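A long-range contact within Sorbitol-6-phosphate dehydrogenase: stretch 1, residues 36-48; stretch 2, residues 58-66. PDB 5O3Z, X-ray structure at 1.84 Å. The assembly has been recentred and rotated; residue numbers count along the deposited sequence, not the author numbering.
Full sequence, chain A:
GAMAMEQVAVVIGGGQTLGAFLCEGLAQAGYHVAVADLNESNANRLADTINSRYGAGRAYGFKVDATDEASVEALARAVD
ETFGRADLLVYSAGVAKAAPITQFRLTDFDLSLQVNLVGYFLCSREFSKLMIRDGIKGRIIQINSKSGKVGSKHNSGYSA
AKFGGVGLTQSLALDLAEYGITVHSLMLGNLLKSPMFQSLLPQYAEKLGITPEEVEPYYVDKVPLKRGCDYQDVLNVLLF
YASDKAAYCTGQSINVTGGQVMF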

# COMPACT_ATOMS: atom_id res chain seq x y z
N ALA A 36 -21.04 26.08 3.34
CA ALA A 36 -20.69 26.24 4.77
C ALA A 36 -19.26 26.78 4.88
O ALA A 36 -18.31 26.22 4.29
CB ALA A 36 -20.90 24.95 5.52
N ASP A 37 -19.06 27.88 5.61
CA ASP A 37 -17.73 28.42 5.69
C ASP A 37 -17.47 29.30 6.94
O ASP A 37 -18.40 29.86 7.54
CB ASP A 37 -17.46 29.20 4.40
CG ASP A 37 -16.01 29.36 4.10
OD1 ASP A 37 -15.45 30.39 4.59
OD2 ASP A 37 -15.42 28.46 3.36
N LEU A 38 -16.21 29.41 7.33
CA LEU A 38 -15.85 30.23 8.51
C LEU A 38 -16.28 31.69 8.19
O LEU A 38 -16.79 32.38 9.07
CB LEU A 38 -14.37 30.13 8.85
CG LEU A 38 -13.75 30.61 10.19
CD1 LEU A 38 -14.29 29.88 11.39
CD2 LEU A 38 -12.23 30.42 10.17
N ASN A 39 -16.11 32.09 6.92
CA ASN A 39 -16.53 33.39 6.43
C ASN A 39 -17.94 33.36 5.87
O ASN A 39 -18.14 32.99 4.70
CB ASN A 39 -15.57 33.93 5.39
CG ASN A 39 -15.86 35.37 5.02
OD1 ASN A 39 -17.00 35.79 4.96
ND2 ASN A 39 -14.83 36.11 4.77
N GLU A 40 -18.91 33.75 6.71
CA GLU A 40 -20.31 33.64 6.40
C GLU A 40 -20.72 34.52 5.20
O GLU A 40 -21.59 34.12 4.42
CB GLU A 40 -21.16 34.02 7.59
CG GLU A 40 -22.59 33.47 7.51
CD GLU A 40 -23.49 34.03 8.61
OE1 GLU A 40 -23.00 34.54 9.62
OE2 GLU A 40 -24.73 33.93 8.47
N SER A 41 -20.05 35.64 5.01
CA SER A 41 -20.42 36.53 3.91
C SER A 41 -19.99 35.87 2.57
O SER A 41 -20.75 35.94 1.61
CB SER A 41 -19.88 37.93 4.05
OG SER A 41 -18.57 38.01 3.61
N ASN A 42 -18.80 35.27 2.54
CA ASN A 42 -18.36 34.44 1.42
C ASN A 42 -19.33 33.34 1.16
O ASN A 42 -19.73 33.17 0.01
CB ASN A 42 -16.99 33.86 1.68
CG ASN A 42 -15.91 34.86 1.51
OD1 ASN A 42 -16.19 36.03 1.20
ND2 ASN A 42 -14.68 34.46 1.74
N ALA A 43 -19.73 32.60 2.18
CA ALA A 43 -20.72 31.57 1.97
C ALA A 43 -22.02 32.12 1.32
O ALA A 43 -22.51 31.55 0.32
CB ALA A 43 -21.05 30.80 3.25
N ASN A 44 -22.57 33.19 1.90
CA ASN A 44 -23.84 33.80 1.40
C ASN A 44 -23.80 34.34 -0.01
O ASN A 44 -24.78 34.14 -0.74
CB ASN A 44 -24.31 34.89 2.34
CG ASN A 44 -24.82 34.32 3.65
OD1 ASN A 44 -25.68 33.45 3.67
ND2 ASN A 44 -24.29 34.82 4.74
N ARG A 45 -22.73 35.05 -0.36
CA ARG A 45 -22.56 35.60 -1.70
C ARG A 45 -22.37 34.57 -2.84
O ARG A 45 -22.81 34.77 -3.99
CB ARG A 45 -21.33 36.49 -1.70
CG ARG A 45 -21.08 37.26 -2.98
CD ARG A 45 -19.61 37.64 -3.08
NE ARG A 45 -19.02 37.62 -1.74
CZ ARG A 45 -18.89 38.65 -0.92
NH1 ARG A 45 -19.29 39.86 -1.29
NH2 ARG A 45 -18.37 38.47 0.30
N LEU A 46 -21.65 33.48 -2.53
CA LEU A 46 -21.50 32.42 -3.49
C LEU A 46 -22.85 31.78 -3.65
O LEU A 46 -23.22 31.52 -4.76
CB LEU A 46 -20.45 31.36 -3.03
CG LEU A 46 -20.25 30.21 -4.02
CD1 LEU A 46 -19.58 30.73 -5.27
CD2 LEU A 46 -19.42 29.10 -3.44
N ALA A 47 -23.60 31.54 -2.58
CA ALA A 47 -24.93 31.00 -2.72
C ALA A 47 -25.88 31.92 -3.55
O ALA A 47 -26.79 31.44 -4.22
CB ALA A 47 -25.56 30.74 -1.37
N ASP A 48 -25.67 33.23 -3.45
CA ASP A 48 -26.48 34.22 -4.22
C ASP A 48 -26.11 34.06 -5.70
O ASP A 48 -26.96 33.92 -6.54
CB ASP A 48 -26.15 35.67 -3.76
CG ASP A 48 -26.85 36.08 -2.43
OD1 ASP A 48 -27.75 35.36 -1.92
OD2 ASP A 48 -26.51 37.17 -1.89
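Stretch 2, residues 58-66: RAYGFKVDA

How does stretch 2 run relative to stretch 1? Residues 59-63 form an extended strand, with phi between -136° and -86° and psi near 140°, and it meets two different elements. Beside the short strand 36-37 it runs parallel, A36 pairing with F62 at a CA-CA distance of 4.6 Å and D37 with K63 at 5.1 Å. Against helix 40-48 it is almost exactly antiparallel: the axes make an angle of 178° and approach to 6.2 Å. The chain turns back between strand and helix, so one strand can follow both. Along the helix, the CA atoms of E40 and K63 lie 4.6 Å apart, those of N44 and G61 4.1 Å, and those of A47 and A59 4.8 Å.

What holds the two strands together? Two backbone hydrogen bonds, both made by D37, join them: D37 N donates to F62 O at 3.0 Å, and V64 N donates to D37 O at 3.0 Å. Their N-H...O angles, 156° and 162°, are close to straight. The same carbonyls also receive CA-H...O contacts, A36 CA to F62 O at 3.4 Å and K63 CA to D37 O at 3.3 Å, as is usual between neighbouring strands. Just beyond the paired residues, L38 CA approaches V64 O at 3.2 Å. On the opposite face of the sheet from the helix, where A36 and F62 point, a separate apolar contact forms, with A36 CB 3.7 Å from V64 CG1.

Where does a side chain add a polar link? The long side chain of K63 reaches the turn between strand and helix, where K63 NZ donates a hydrogen bond to L38 O at 2.7 Å. Its aliphatic base also packs on the first turn of the helix, with K63 CB 3.6 Å from E40 CG. That helix start is capped within stretch 1 by N39, whose OD1 accepts from N42 N at 3.1 Å and, weakly, from S41 N at 3.1 Å.

Why can the helix come so near the strand? Small residues line the approach. The CA-to-CB bonds of A43 and A47 point toward the strand: A43 CB lies 3.6 Å from F62 O, while A47 CB lies 3.7 Å from both A59 CB and G61 N. G61 has no side chain, and its CA sits 3.7 Å from A43 O; a CB there would point at the helix and fall 2.5 Å from N44 N, a clash. Together the two stretches bury 600 Å², both sides summed.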

# COMPACT_ATOMS: atom_id res chain seq x y z
N ARG A 58 -31.85 27.37 -4.43
CA ARG A 58 -30.96 26.31 -4.87
C ARG A 58 -29.80 26.14 -3.92
O ARG A 58 -29.46 25.00 -3.55
CB ARG A 58 -30.42 26.55 -6.26
CG ARG A 58 -29.61 25.36 -6.78
CD ARG A 58 -29.98 25.05 -8.19
NE ARG A 58 -30.50 23.72 -8.39
CZ ARG A 58 -30.44 23.08 -9.55
NH1 ARG A 58 -30.95 21.86 -9.66
NH2 ARG A 58 -29.92 23.67 -10.62
N ALA A 59 -29.21 27.28 -3.56
CA ALA A 59 -28.12 27.39 -2.59
C ALA A 59 -28.43 28.33 -1.36
O ALA A 59 -29.06 29.40 -1.51
CB ALA A 59 -26.88 27.86 -3.29
N TYR A 60 -28.00 27.91 -0.17
CA TYR A 60 -27.94 28.76 1.04
C TYR A 60 -26.53 28.75 1.64
O TYR A 60 -25.80 27.73 1.59
CB TYR A 60 -28.92 28.30 2.11
CG TYR A 60 -30.34 28.57 1.73
CD1 TYR A 60 -31.04 27.67 0.89
CD2 TYR A 60 -30.99 29.74 2.17
CE1 TYR A 60 -32.37 27.93 0.51
CE2 TYR A 60 -32.31 30.00 1.78
CZ TYR A 60 -32.99 29.11 0.97
OH TYR A 60 -34.28 29.39 0.62
N GLY A 61 -26.12 29.91 2.15
CA GLY A 61 -24.83 30.06 2.83
C GLY A 61 -24.99 29.89 4.34
O GLY A 61 -25.98 30.38 4.94
N PHE A 62 -24.02 29.23 4.97
CA PHE A 62 -24.03 28.98 6.43
C PHE A 62 -22.65 29.26 6.99
O PHE A 62 -21.68 29.07 6.30
CB PHE A 62 -24.36 27.55 6.75
CG PHE A 62 -25.71 27.11 6.28
CD1 PHE A 62 -25.90 26.80 4.94
CD2 PHE A 62 -26.76 26.94 7.16
CE1 PHE A 62 -27.11 26.36 4.49
CE2 PHE A 62 -28.01 26.54 6.70
CZ PHE A 62 -28.17 26.22 5.37
N LYS A 63 -22.59 29.77 8.24
CA LYS A 63 -21.36 29.94 8.96
C LYS A 63 -21.05 28.63 9.68
O LYS A 63 -21.92 27.99 10.27
CB LYS A 63 -21.50 31.06 10.01
CG LYS A 63 -20.19 31.76 10.35
CD LYS A 63 -19.57 31.23 11.63
CE LYS A 63 -18.58 32.23 12.24
NZ LYS A 63 -17.18 32.00 11.75
N VAL A 64 -19.79 28.21 9.60
CA VAL A 64 -19.34 27.09 10.48
C VAL A 64 -17.83 27.18 10.78
O VAL A 64 -17.03 27.63 9.95
CB VAL A 64 -19.72 25.69 9.95
CG1 VAL A 64 -18.93 25.34 8.68
CG2 VAL A 64 -19.50 24.65 11.05
N ASP A 65 -17.50 26.81 12.03
CA ASP A 65 -16.15 26.61 12.47
C ASP A 65 -16.10 25.13 12.63
O ASP A 65 -16.68 24.60 13.62
CB ASP A 65 -15.90 27.34 13.81
CG ASP A 65 -14.54 26.99 14.43
OD1 ASP A 65 -13.70 26.32 13.79
OD2 ASP A 65 -14.28 27.42 15.55
N ALA A 66 -15.49 24.44 11.67
CA ALA A 66 -15.57 22.99 11.71
C ALA A 66 -14.82 22.40 12.93
O ALA A 66 -15.11 21.31 13.33
CB ALA A 66 -15.13 22.32 10.39